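Local coordinates for protein hookworm platelet inhibitor 1 (Ancylostoma caninum, PDB 4TPV) that inhibits platelet aggregation and adhesion for a blood-feeding hookworm, possibly by binding the platelet integrins that recognise fibrinogen and collagen, at residues A28-A31 and R32-T36; M112-D115 and S116-K119; I80-E83 and A84-W88; E17-T20 and E21-G25; E62-S65 and E66-V70. One frame throughout, in Å; residues are numbered along the deposited sequence. Where two conformers were deposited one is given.

Interaction 1 (A28-A31 and R32-T36)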
loop_
_atom_site.group_PDB
_atom_site.type_symbol
_atom_site.label_atom_id
_atom_site.label_comp_id
_atom_site.label_asym_id
_atom_site.label_seq_id
_atom_site.Cartn_x
_atom_site.Cartn_y
_atom_site.Cartn_z
ATOM N N ALA A 28 -5.506 1.794 8.984
ATOM C CA ALA A 28 -6.188 1.852 10.278
ATOM C C ALA A 28 -7.187 3.019 10.332
ATOM O O ALA A 28 -8.298 2.867 10.832
ATOM C CB ALA A 28 -5.161 1.978 11.399
ATOM N N ALA A 29 -6.772 4.181 9.836
ATOM C CA ALA A 29 -7.672 5.333 9.787
ATOM C C ALA A 29 -8.855 4.985 8.914
ATOM O O ALA A 29 -10.006 5.246 9.261
ATOM C CB ALA A 29 -6.950 6.564 9.253
ATOM N N PHE A 30 -8.567 4.387 7.763
ATOM C CA PHE A 30 -9.633 4.032 6.845
ATOM C C PHE A 30 -10.570 2.997 7.461
ATOM O O PHE A 30 -11.799 3.125 7.363
ATOM C CB PHE A 30 -9.055 3.507 5.531
ATOM C CG PHE A 30 -10.043 3.531 4.410
ATOM C CD1 PHE A 30 -10.887 2.463 4.194
ATOM C CD2 PHE A 30 -10.118 4.626 3.577
ATOM C CE1 PHE A 30 -11.794 2.488 3.145
ATOM C CE2 PHE A 30 -11.012 4.660 2.531
ATOM C CZ PHE A 30 -11.859 3.599 2.321
ATOM N N ALA A 31 -10.021 1.989 8.134
ATOM C CA ALA A 31 -10.850 0.923 8.705
ATOM C C ALA A 31 -11.799 1.443 9.785
ATOM O O ALA A 31 -12.945 0.997 9.881
ATOM C CB ALA A 31 -9.959 -0.206 9.289
ATOM N N ARG A 32 -11.306 2.359 10.608
ATOM C CA ARG A 32 -12.130 2.908 11.676
ATOM C C ARG A 32 -13.188 3.852 11.124
ATOM O O ARG A 32 -14.325 3.841 11.598
ATOM C CB ARG A 32 -11.266 3.621 12.722
ATOM C CG ARG A 32 -12.083 4.182 13.906
ATOM C CD ARG A 32 -12.565 3.055 14.854
ATOM N NE ARG A 32 -11.517 2.547 15.730
ATOM C CZ ARG A 32 -11.605 1.425 16.439
ATOM N NH1 ARG A 32 -12.704 0.684 16.381
ATOM N NH2 ARG A 32 -10.590 1.037 17.207
ATOM N N ASN A 33 -12.837 4.652 10.120
ATOM C CA ASN A 33 -13.773 5.681 9.658
ATOM C C ASN A 33 -14.797 5.144 8.660
ATOM O O ASN A 33 -15.923 5.638 8.598
ATOM C CB ASN A 33 -12.995 6.868 9.070
ATOM C CG ASN A 33 -12.364 7.730 10.152
ATOM O OD1 ASN A 33 -12.990 8.670 10.658
ATOM N ND2 ASN A 33 -11.132 7.401 10.535
ATOM N N TYR A 34 -14.426 4.123 7.891
ATOM C CA TYR A 34 -15.363 3.519 6.934
ATOM C C TYR A 34 -15.956 2.201 7.423
ATOM O O TYR A 34 -16.844 1.651 6.774
ATOM C CB TYR A 34 -14.675 3.302 5.565
ATOM C CG TYR A 34 -14.399 4.596 4.830
ATOM C CD1 TYR A 34 -13.275 5.349 5.116
ATOM C CD2 TYR A 34 -15.280 5.078 3.871
ATOM C CE1 TYR A 34 -13.029 6.552 4.482
ATOM C CE2 TYR A 34 -15.031 6.277 3.208
ATOM C CZ TYR A 34 -13.920 7.011 3.521
ATOM O OH TYR A 34 -13.700 8.202 2.863
ATOM N N LYS A 35 -15.463 1.694 8.556
ATOM C CA LYS A 35 -15.966 0.452 9.145
ATOM C C LYS A 35 -15.731 -0.726 8.201
ATOM O O LYS A 35 -16.658 -1.274 7.599
ATOM C CB LYS A 35 -17.453 0.568 9.505
ATOM C CG LYS A 35 -17.771 1.734 10.434
ATOM C CD LYS A 35 -16.904 1.695 11.682
ATOM C CE LYS A 35 -17.182 2.903 12.589
ATOM N NZ LYS A 35 -16.100 3.109 13.607
ATOM N N THR A 36 -14.468 -1.109 8.080
ATOM C CA THR A 36 -14.070 -2.185 7.188
ATOM C C THR A 36 -13.770 -3.441 8.008
ATOM O O THR A 36 -12.961 -3.386 8.937
ATOM C CB THR A 36 -12.822 -1.805 6.358
ATOM O OG1 THR A 36 -11.683 -1.670 7.225
ATOM C CG2 THR A 36 -13.040 -0.466 5.628
#
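Phe30 and Tyr34, one turn apart at the C-terminal end of helix 13-34, lie ring on ring in an offset stack, centroids 4.0 Å apart and planes 12° from parallel. From its CB the Phe30 side chain sets out away from residues 32-36, but with CG opposite the backbone N (chi1 -162°) the ring is swung beside its own carbonyl and against one face of Tyr34. CG and CD2 face Tyr34 CD1, which sits over the centre of the Phe30 face. CE2 makes the closest approach of the pair, 3.4 Å to Tyr34 CE1; CE1 lies near Tyr34 CG, and CZ over the rim of the Tyr34 ring. On the other branch CD1 has Thr36 CG2 3.9 Å away at the ring edge, near its plane. A helix bond from Tyr34 N to Phe30 O (2.9 Å) joins the same residues, and Phe30 O lies in plane at the Tyr34 ring edge. Beside it, Ala29 O takes two bonds from Asn33: the amide ND2 at 2.7 Å, nearly straight at 174°, and the backbone N from the opposite face of the carbonyl. Lys35 has positive phi and breaks the helix geometry; Thr36 N then returns to Ala31 O, in the carbonyl plane on a lone pair, at 3.2 Å. Thr36 OG1, buried against Ala31 CB at 3.1 Å, finds no polar partner. Lys35 NZ reaches back to Arg32 O. Tyr149, from a loop, meets Phe30 edge-to-face and also touches Tyr34 and Thr36, while Val113 at the end of helix 107-113 packs against Phe30.

Interaction 2 (M112-D115 and S116-K119)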
loop_
_atom_site.group_PDB
_atom_site.type_symbol
_atom_site.label_atom_id
_atom_site.label_comp_id
_atom_site.label_asym_id
_atom_site.label_seq_id
_atom_site.Cartn_x
_atom_site.Cartn_y
_atom_site.Cartn_z
ATOM N N MET A 112 -3.781 1.248 -1.744
ATOM C CA MET A 112 -3.347 1.406 -0.359
ATOM C C MET A 112 -4.347 0.861 0.650
ATOM O O MET A 112 -3.940 0.383 1.706
ATOM C CB MET A 112 -3.051 2.880 -0.033
ATOM C CG MET A 112 -1.846 3.437 -0.762
ATOM S SD MET A 112 -1.133 4.890 0.048
ATOM C CE MET A 112 -2.530 6.004 0.078
ATOM N N VAL A 113 -5.642 0.903 0.335
ATOM C CA VAL A 113 -6.658 0.449 1.300
ATOM C C VAL A 113 -7.452 -0.790 0.856
ATOM O O VAL A 113 -8.424 -1.182 1.521
ATOM C CB VAL A 113 -7.630 1.601 1.656
ATOM C CG1 VAL A 113 -6.843 2.777 2.252
ATOM C CG2 VAL A 113 -8.490 2.023 0.436
ATOM N N TRP A 114 -7.013 -1.449 -0.213
ATOM C CA TRP A 114 -7.645 -2.714 -0.612
ATOM C C TRP A 114 -7.558 -3.702 0.559
ATOM O O TRP A 114 -6.459 -3.938 1.075
ATOM C CB TRP A 114 -6.967 -3.291 -1.868
ATOM C CG TRP A 114 -7.940 -4.094 -2.669
ATOM C CD1 TRP A 114 -8.297 -5.399 -2.462
ATOM C CD2 TRP A 114 -8.737 -3.628 -3.768
ATOM N NE1 TRP A 114 -9.251 -5.786 -3.383
ATOM C CE2 TRP A 114 -9.538 -4.718 -4.195
ATOM C CE3 TRP A 114 -8.832 -2.408 -4.451
ATOM C CZ2 TRP A 114 -10.439 -4.619 -5.264
ATOM C CZ3 TRP A 114 -9.735 -2.305 -5.521
ATOM C CH2 TRP A 114 -10.531 -3.415 -5.906
ATOM N N ASP A 115 -8.676 -4.275 0.992
ATOM C CA ASP A 115 -8.645 -4.876 2.317
ATOM C C ASP A 115 -7.766 -6.134 2.326
ATOM O O ASP A 115 -7.083 -6.402 3.320
ATOM C CB ASP A 115 -10.079 -5.120 2.886
ATOM C CG ASP A 115 -10.948 -6.029 2.044
ATOM O OD1 ASP A 115 -10.548 -6.502 0.965
ATOM O OD2 ASP A 115 -12.085 -6.261 2.492
ATOM N N SER A 116 -7.707 -6.850 1.202
ATOM C CA SER A 116 -6.968 -8.105 1.172
ATOM C C SER A 116 -5.483 -7.884 0.888
ATOM O O SER A 116 -4.690 -8.836 0.950
ATOM C CB SER A 116 -7.562 -9.070 0.138
ATOM O OG SER A 116 -7.579 -8.477 -1.148
ATOM N N HIS A 117 -5.096 -6.655 0.581
ATOM C CA HIS A 117 -3.661 -6.380 0.415
ATOM C C HIS A 117 -2.915 -6.517 1.741
ATOM O O HIS A 117 -3.279 -5.872 2.719
ATOM C CB HIS A 117 -3.415 -4.981 -0.163
ATOM C CG HIS A 117 -3.584 -4.901 -1.645
ATOM N ND1 HIS A 117 -3.612 -3.700 -2.326
ATOM C CD2 HIS A 117 -3.755 -5.866 -2.578
ATOM C CE1 HIS A 117 -3.797 -3.933 -3.613
ATOM N NE2 HIS A 117 -3.877 -5.238 -3.796
ATOM N N ASP A 118 -1.850 -7.325 1.772
ATOM C CA ASP A 118 -1.114 -7.495 3.028
ATOM C C ASP A 118 0.399 -7.374 2.847
ATOM O O ASP A 118 1.159 -7.642 3.772
ATOM C CB ASP A 118 -1.455 -8.845 3.677
ATOM C CG ASP A 118 -1.075 -10.042 2.823
ATOM O OD1 ASP A 118 -0.412 -9.900 1.783
ATOM O OD2 ASP A 118 -1.450 -11.169 3.214
ATOM N N LYS A 119 0.817 -6.967 1.657
ATOM C CA LYS A 119 2.243 -6.829 1.355
ATOM C C LYS A 119 2.475 -5.614 0.458
ATOM O O LYS A 119 1.663 -5.309 -0.417
ATOM C CB LYS A 119 2.793 -8.087 0.663
ATOM C CG LYS A 119 2.781 -9.351 1.488
ATOM C CD LYS A 119 3.193 -10.536 0.612
ATOM C CE LYS A 119 3.364 -11.804 1.440
ATOM N NZ LYS A 119 2.093 -12.224 2.101
HETATM O O HOH W 1 -10.350 -8.467 -2.421
#
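The CB of Trp114 rests on the imidazole of His117, a CH-pi contact with CB 3.7 Å from the ring centroid and 22° off its normal. CB is displaced toward the rim, where ND1 is the nearest ring atom at 3.4 Å. The two aromatic rings themselves meet obliquely, planes at 36°. At the edge of the five-membered ring of Trp114, Ser116 OG lies in the indole plane, 3.4 Å from CD1. Its chi1 of 57°, which sets OG between backbone N and carbonyl, aims the hydroxyl back at the tryptophan. A water in the same indole plane accepts from Trp114 NE1 at 3.1 Å and lies 3.0 Å from Ser116 OG. Beneath these side chains runs a type I beta turn from Trp114 to His117, closed by His117 N to Trp114 O at 3.1 Å. The turn leads from helix 107-113 into strand 119-127 of the CAP domain, where Asp118 and Lys119 both face Gly138 in a classic beta bulge. Further out, both nitrogens of His117 are engaged, ND1 with Asn111 O and NE2 with Glu67 OE2, which fixes the rotation of the ring under Trp114. Arg27 of helix 13-34 binds the carbonyls of Met112 and Trp114 through NH1, and Asp115 OD2 accepts from Glu150 N.

Interaction 3 (I80-E83 and A84-W88)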
loop_
_atom_site.group_PDB
_atom_site.type_symbol
_atom_site.label_atom_id
_atom_site.label_comp_id
_atom_site.label_asym_id
_atom_site.label_seq_id
_atom_site.Cartn_x
_atom_site.Cartn_y
_atom_site.Cartn_z
ATOM N N ILE A 80 10.540 11.489 1.160
ATOM C CA ILE A 80 10.018 10.745 0.022
ATOM C C ILE A 80 8.769 9.914 0.367
ATOM O O ILE A 80 7.756 10.014 -0.332
ATOM C CB ILE A 80 11.134 9.870 -0.589
ATOM C CG1 ILE A 80 12.187 10.792 -1.209
ATOM C CG2 ILE A 80 10.571 8.923 -1.627
ATOM C CD1 ILE A 80 13.342 10.063 -1.879
ATOM N N PRO A 81 8.793 9.140 1.465
ATOM C CA PRO A 81 7.587 8.386 1.826
ATOM C C PRO A 81 6.358 9.282 2.048
ATOM O O PRO A 81 5.276 8.937 1.565
ATOM C CB PRO A 81 7.999 7.663 3.119
ATOM C CG PRO A 81 9.480 7.522 3.008
ATOM C CD PRO A 81 9.944 8.782 2.322
ATOM N N LEU A 82 6.502 10.420 2.730
ATOM C CA LEU A 82 5.358 11.310 2.909
ATOM C C LEU A 82 4.927 11.987 1.619
ATOM O O LEU A 82 3.728 12.151 1.393
ATOM C CB LEU A 82 5.649 12.385 3.964
ATOM C CG LEU A 82 5.698 11.836 5.388
ATOM C CD1 LEU A 82 6.298 12.901 6.288
ATOM C CD2 LEU A 82 4.276 11.450 5.860
ATOM N N GLU A 83 5.880 12.377 0.772
ATOM C CA GLU A 83 5.527 13.036 -0.492
ATOM C C GLU A 83 4.656 12.098 -1.333
ATOM O O GLU A 83 3.592 12.500 -1.819
ATOM C CB GLU A 83 6.802 13.485 -1.236
ATOM C CG GLU A 83 6.603 14.487 -2.375
ATOM C CD GLU A 83 6.192 15.898 -1.923
ATOM O OE1 GLU A 83 6.742 16.452 -0.929
ATOM O OE2 GLU A 83 5.324 16.474 -2.602
ATOM N N ALA A 84 5.057 10.839 -1.452
ATOM C CA ALA A 84 4.266 9.862 -2.192
ATOM C C ALA A 84 2.973 9.519 -1.460
ATOM O O ALA A 84 1.897 9.516 -2.066
ATOM C CB ALA A 84 5.081 8.588 -2.434
ATOM N N GLY A 85 3.082 9.189 -0.174
ATOM C CA GLY A 85 1.925 8.770 0.586
ATOM C C GLY A 85 0.815 9.796 0.531
ATOM O O GLY A 85 -0.352 9.460 0.336
ATOM N N ASN A 86 1.179 11.061 0.694
ATOM C CA ASN A 86 0.166 12.112 0.731
ATOM C C ASN A 86 -0.499 12.314 -0.623
ATOM O O ASN A 86 -1.712 12.561 -0.705
ATOM C CB ASN A 86 0.784 13.417 1.245
ATOM C CG ASN A 86 0.776 13.490 2.749
ATOM O OD1 ASN A 86 -0.212 13.901 3.352
ATOM N ND2 ASN A 86 1.866 13.055 3.371
ATOM N N SER A 87 0.278 12.216 -1.694
ATOM C CA SER A 87 -0.298 12.320 -3.024
ATOM C C SER A 87 -1.310 11.199 -3.243
ATOM O O SER A 87 -2.407 11.449 -3.725
ATOM C CB SER A 87 0.786 12.267 -4.106
ATOM O OG SER A 87 0.225 12.581 -5.371
ATOM N N TRP A 88 -0.946 9.975 -2.877
ATOM C CA TRP A 88 -1.843 8.840 -3.058
ATOM C C TRP A 88 -3.052 8.926 -2.113
ATOM O O TRP A 88 -4.191 8.691 -2.521
ATOM C CB TRP A 88 -1.072 7.529 -2.862
ATOM C CG TRP A 88 0.036 7.366 -3.866
ATOM C CD1 TRP A 88 0.150 8.004 -5.051
ATOM C CD2 TRP A 88 1.195 6.522 -3.752
ATOM N NE1 TRP A 88 1.300 7.612 -5.707
ATOM C CE2 TRP A 88 1.962 6.705 -4.917
ATOM C CE3 TRP A 88 1.661 5.648 -2.771
ATOM C CZ2 TRP A 88 3.155 6.019 -5.148
ATOM C CZ3 TRP A 88 2.845 4.971 -2.993
ATOM C CH2 TRP A 88 3.582 5.161 -4.170
#
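Leu82 and Asn86 lie side by side on helix 80-89, pointing the same way, with Leu82 CD2 3.8 Å from Asn86 ND2. The leucine keeps CG beside its backbone N, with CD2 next to the Asn86 amide. In Asn86, chi1 of -86° and chi2 of -85° turn the amide back toward the preceding turn, and ND2 donates to Leu82 O at 2.9 Å with an N-H...O angle of 162°. The oxygen lies in the amide plane of Asn86. The backbone N of Asn86 donates to the same oxygen, also at 2.9 Å, from the opposite face of the carbonyl plane. Glu83 takes another course. Its CG stands opposite the backbone N, and a bend at chi2 turns the carboxylate toward the start of the helix, where OE1 accepts from the backbone N atoms of Thr77 and Leu78. Ser87 N reaches Glu83 O in a weak 3.3 Å bond, whereas Ala84 N meets Ile80 O almost straight at 3.0 Å. Gly85 brings its N to Pro81 O, 2.8 Å away. Trp88 lays one face of its indole under Ala84 O, 3.3 Å from the ring plane, and sends NE1 to Val70 O. Leu22 of helix 13-34 covers Leu82. Asn86 thus gives Leu82 O a second donor and so fixes its own amide, while the Glu83 carboxylate, probably negative, accepts from two N-H groups just ahead of the helix.

Interaction 4 (E17-T20 and E21-G25)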
loop_
_atom_site.group_PDB
_atom_site.type_symbol
_atom_site.label_atom_id
_atom_site.label_comp_id
_atom_site.label_asym_id
_atom_site.label_seq_id
_atom_site.Cartn_x
_atom_site.Cartn_y
_atom_site.Cartn_z
ATOM N N GLU A 17 10.653 1.122 6.441
ATOM C CA GLU A 17 9.802 1.184 7.616
ATOM C C GLU A 17 8.833 2.370 7.536
ATOM O O GLU A 17 7.656 2.228 7.863
ATOM C CB GLU A 17 10.663 1.266 8.887
ATOM C CG GLU A 17 9.900 0.997 10.164
ATOM C CD GLU A 17 10.817 0.931 11.377
ATOM O OE1 GLU A 17 11.800 1.706 11.425
ATOM O OE2 GLU A 17 10.566 0.096 12.272
ATOM N N MET A 18 9.307 3.520 7.069
ATOM C CA MET A 18 8.451 4.689 6.935
ATOM C C MET A 18 7.322 4.369 5.962
ATOM O O MET A 18 6.177 4.634 6.251
ATOM C CB MET A 18 9.236 5.917 6.475
ATOM C CG MET A 18 10.167 6.480 7.547
ATOM S SD MET A 18 11.277 7.695 6.810
ATOM C CE MET A 18 12.399 8.018 8.184
ATOM N N PHE A 19 7.636 3.743 4.835
ATOM C CA PHE A 19 6.587 3.391 3.881
ATOM C C PHE A 19 5.549 2.461 4.506
ATOM O O PHE A 19 4.343 2.651 4.336
ATOM C CB PHE A 19 7.188 2.721 2.643
ATOM C CG PHE A 19 7.621 3.680 1.565
ATOM C CD1 PHE A 19 6.692 4.397 0.838
ATOM C CD2 PHE A 19 8.956 3.806 1.237
ATOM C CE1 PHE A 19 7.099 5.257 -0.183
ATOM C CE2 PHE A 19 9.364 4.658 0.223
ATOM C CZ PHE A 19 8.423 5.387 -0.492
ATOM N N THR A 20 6.019 1.443 5.213
ATOM C CA THR A 20 5.125 0.433 5.768
ATOM C C THR A 20 4.224 1.029 6.850
ATOM O O THR A 20 3.017 0.809 6.852
ATOM C CB THR A 20 5.917 -0.733 6.348
ATOM O OG1 THR A 20 6.842 -1.207 5.353
ATOM C CG2 THR A 20 4.971 -1.867 6.783
ATOM N N GLU A 21 4.819 1.786 7.768
ATOM C CA GLU A 21 4.033 2.399 8.837
ATOM C C GLU A 21 3.002 3.385 8.305
ATOM O O GLU A 21 1.859 3.448 8.808
ATOM C CB GLU A 21 4.948 3.109 9.837
ATOM C CG GLU A 21 4.237 3.547 11.131
ATOM C CD GLU A 21 3.405 4.817 10.993
ATOM O OE1 GLU A 21 3.758 5.697 10.178
ATOM O OE2 GLU A 21 2.383 4.927 11.709
ATOM N N LEU A 22 3.396 4.181 7.314
ATOM C CA LEU A 22 2.484 5.157 6.722
ATOM C C LEU A 22 1.262 4.457 6.125
ATOM O O LEU A 22 0.117 4.825 6.407
ATOM C CB LEU A 22 3.205 5.974 5.658
ATOM C CG LEU A 22 2.536 7.286 5.266
ATOM C CD1 LEU A 22 2.530 8.226 6.485
ATOM C CD2 LEU A 22 3.315 7.899 4.109
ATOM N N HIS A 23 1.502 3.404 5.346
ATOM C CA HIS A 23 0.388 2.642 4.773
ATOM C C HIS A 23 -0.521 2.025 5.841
ATOM O O HIS A 23 -1.745 2.081 5.742
ATOM C CB HIS A 23 0.908 1.520 3.871
ATOM C CG HIS A 23 1.277 1.965 2.490
ATOM N ND1 HIS A 23 2.444 2.637 2.208
ATOM C CD2 HIS A 23 0.637 1.807 1.303
ATOM C CE1 HIS A 23 2.497 2.901 0.910
ATOM N NE2 HIS A 23 1.413 2.404 0.342
ATOM N N ASN A 24 0.069 1.419 6.862
ATOM C CA ASN A 24 -0.763 0.828 7.891
ATOM C C ASN A 24 -1.568 1.872 8.676
ATOM O O ASN A 24 -2.723 1.629 9.001
ATOM C CB ASN A 24 0.100 -0.027 8.815
ATOM C CG ASN A 24 0.395 -1.384 8.211
ATOM O OD1 ASN A 24 -0.429 -1.928 7.482
ATOM N ND2 ASN A 24 1.548 -1.951 8.542
ATOM N N GLY A 25 -0.981 3.041 8.937
ATOM C CA GLY A 25 -1.741 4.137 9.533
ATOM C C GLY A 25 -2.901 4.597 8.660
ATOM O O GLY A 25 -3.985 4.917 9.167
HETATM O O HOH W 2 5.729 6.333 8.709
#
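His23 turns its imidazole back along helix 13-34 so that the edge carrying ND1 meets Phe19 O, one turn earlier. The bond is 2.9 Å long, with the oxygen close to the ring plane but the nitrogen standing above the plane of the carbonyl. His23 N binds the same oxygen at 3.1 Å from the opposite face, giving it two donors from one residue. The ring reaches this place because CG lies beside the backbone N (chi1 -82°). Thr20 and Asn24 run side by side in the same direction, Thr20 CG2 3.8 Å from Asn24 ND2, while Thr20 OG1 turns back to Arg16 O and Asn24 OD1 accepts from Met42 N. On another side of the helix the Glu21 chain bends at chi2, and a water donates to Met18 O at 3.0 Å; its approach to Glu21 OE1 is doubtfully short. The helix lies against the central sheet: His23 NE2 is bonded to Tyr137 OH of strand 130-138, Phe19 packs on Val133 and Cys135 there and on Cys122 of strand 119-127, and Met18, Phe19 and Leu22 meet helix 80-89.

Interaction 5 (E62-S65 and E66-V70)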
loop_
_atom_site.group_PDB
_atom_site.type_symbol
_atom_site.label_atom_id
_atom_site.label_comp_id
_atom_site.label_asym_id
_atom_site.label_seq_id
_atom_site.Cartn_x
_atom_site.Cartn_y
_atom_site.Cartn_z
ATOM N N GLU A 62 2.867 6.393 -15.461
ATOM C CA GLU A 62 1.592 5.707 -15.213
ATOM C C GLU A 62 1.837 4.290 -14.686
ATOM O O GLU A 62 2.860 3.678 -15.031
ATOM C CB GLU A 62 0.763 5.636 -16.496
ATOM C CG GLU A 62 0.461 6.976 -17.134
ATOM C CD GLU A 62 -0.551 7.778 -16.343
ATOM O OE1 GLU A 62 -1.164 7.207 -15.408
ATOM O OE2 GLU A 62 -0.734 8.977 -16.655
ATOM N N PRO A 63 0.898 3.741 -13.890
ATOM C CA PRO A 63 1.029 2.340 -13.453
ATOM C C PRO A 63 0.960 1.368 -14.623
ATOM O O PRO A 63 0.205 1.609 -15.569
ATOM C CB PRO A 63 -0.173 2.102 -12.527
ATOM C CG PRO A 63 -0.872 3.401 -12.382
ATOM C CD PRO A 63 -0.329 4.389 -13.390
ATOM N N SER A 64 1.719 0.281 -14.543
ATOM C CA SER A 64 1.745 -0.712 -15.604
ATOM C C SER A 64 0.875 -1.943 -15.313
ATOM O O SER A 64 0.723 -2.809 -16.175
ATOM C CB SER A 64 3.187 -1.163 -15.866
ATOM O OG SER A 64 3.731 -1.785 -14.722
ATOM N N SER A 65 0.313 -2.021 -14.104
ATOM C CA SER A 65 -0.575 -3.121 -13.699
ATOM C C SER A 65 -1.487 -2.639 -12.583
ATOM O O SER A 65 -1.226 -1.564 -12.011
ATOM C CB SER A 65 0.233 -4.335 -13.232
ATOM O OG SER A 65 0.875 -4.058 -11.992
ATOM N N GLU A 66 -2.523 -3.413 -12.246
ATOM C CA GLU A 66 -3.489 -2.937 -11.231
ATOM C C GLU A 66 -2.859 -2.776 -9.837
ATOM O O GLU A 66 -3.314 -1.932 -9.031
ATOM C CB GLU A 66 -4.712 -3.862 -11.142
ATOM C CG GLU A 66 -5.675 -3.766 -12.322
ATOM C CD GLU A 66 -6.382 -2.419 -12.400
ATOM O OE1 GLU A 66 -6.547 -1.748 -11.353
ATOM O OE2 GLU A 66 -6.782 -2.034 -13.520
ATOM N N GLU A 67 -1.821 -3.561 -9.541
ATOM C CA GLU A 67 -1.236 -3.535 -8.197
ATOM C C GLU A 67 0.001 -2.612 -8.079
ATOM O O GLU A 67 0.798 -2.726 -7.150
ATOM C CB GLU A 67 -0.878 -4.963 -7.745
ATOM C CG GLU A 67 -1.834 -5.564 -6.681
ATOM C CD GLU A 67 -3.231 -5.905 -7.196
ATOM O OE1 GLU A 67 -3.396 -6.150 -8.404
ATOM O OE2 GLU A 67 -4.176 -5.957 -6.380
ATOM N N GLU A 68 0.114 -1.650 -8.980
ATOM C CA GLU A 68 1.196 -0.683 -8.911
ATOM C C GLU A 68 0.697 0.747 -8.663
ATOM O O GLU A 68 -0.285 1.199 -9.262
ATOM C CB GLU A 68 2.005 -0.720 -10.193
ATOM C CG GLU A 68 3.187 0.219 -10.176
ATOM C CD GLU A 68 4.063 0.011 -11.377
ATOM O OE1 GLU A 68 3.693 0.488 -12.457
ATOM O OE2 GLU A 68 5.107 -0.667 -11.243
ATOM N N ASN A 69 1.385 1.445 -7.762
ATOM C CA ASN A 69 1.204 2.891 -7.575
ATOM C C ASN A 69 2.440 3.637 -8.065
ATOM O O ASN A 69 3.566 3.169 -7.854
ATOM C CB ASN A 69 0.959 3.232 -6.098
ATOM C CG ASN A 69 -0.460 2.960 -5.645
ATOM O OD1 ASN A 69 -1.295 2.483 -6.403
ATOM N ND2 ASN A 69 -0.732 3.266 -4.378
ATOM N N VAL A 70 2.251 4.788 -8.711
ATOM C CA VAL A 70 3.364 5.617 -9.148
ATOM C C VAL A 70 3.160 7.048 -8.710
ATOM O O VAL A 70 2.028 7.549 -8.713
ATOM C CB VAL A 70 3.533 5.566 -10.685
ATOM C CG1 VAL A 70 4.771 6.360 -11.142
ATOM C CG2 VAL A 70 3.621 4.123 -11.142
HETATM O O HOH W 3 5.045 2.159 -14.262
HETATM O O HOH W 4 -2.642 0.514 -10.802
#
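Ser64 N donates to Glu68 OE1 across the bend that leads into strand 68-73, at 2.9 Å and an angle of 158°. The nitrogen comes to the anti side of the carboxylate, 34° out of its plane. Glu68 reaches it with an extended chain, CG opposite the backbone N at chi1 -178°. Ser64 OG also lies 3.2 Å from OE1, though its proton has another acceptor within reach. A water donates to the same OE1 and to Glu62 O, each at 2.8 Å, and so joins the two arms; the other carboxylate oxygen, OE2, is held by Ser55 OG of helix 46-56. Ser65 to Glu68 forms a type I beta turn, whose closing bond from Glu68 N to Ser65 O is weak at 3.3 Å. A second water lies 2.8 Å from Ser65 O and within bonding distance of Glu68 O. Val70 CG2 packs against Pro63 CA at 3.9 Å, and Pro63 CB lies 3.4 Å from Glu68 O. The neighbouring acids face other partners. Glu66 makes salt bridges to Lys142 and Lys102, and Glu67 OE2, besides meeting His117, accepts from the backbone N atoms of Ala141 and Lys142. With a backbone amide and a water both donating to OE1, Glu68 probably stays ionised although buried, and the carboxylate probably helps hold the loop against the start of the strand.

In the fold
From the N terminus, interaction 4 and then interaction 1 lie in series on helix 13-34, separated by two residues in sequence and with no other touch. Interaction 5 turns the chain into strand 68-73, interaction 3 follows on helix 80-89, and interaction 2 closes the turn from helix 107-113 toward strand 119-127. All five are local, so none nests within or crosses another; the fold brings them together. Residues 112-119 touch all four others: Val113 meets Phe30, and Met112 meets His23 and Trp88. Interactions 3 and 4 join helices 80-89 and 13-34, interactions 2 and 3 each reach residues 66-70 of interaction 5, and interactions 1 and 5 lie on opposite sides of the chain's centre.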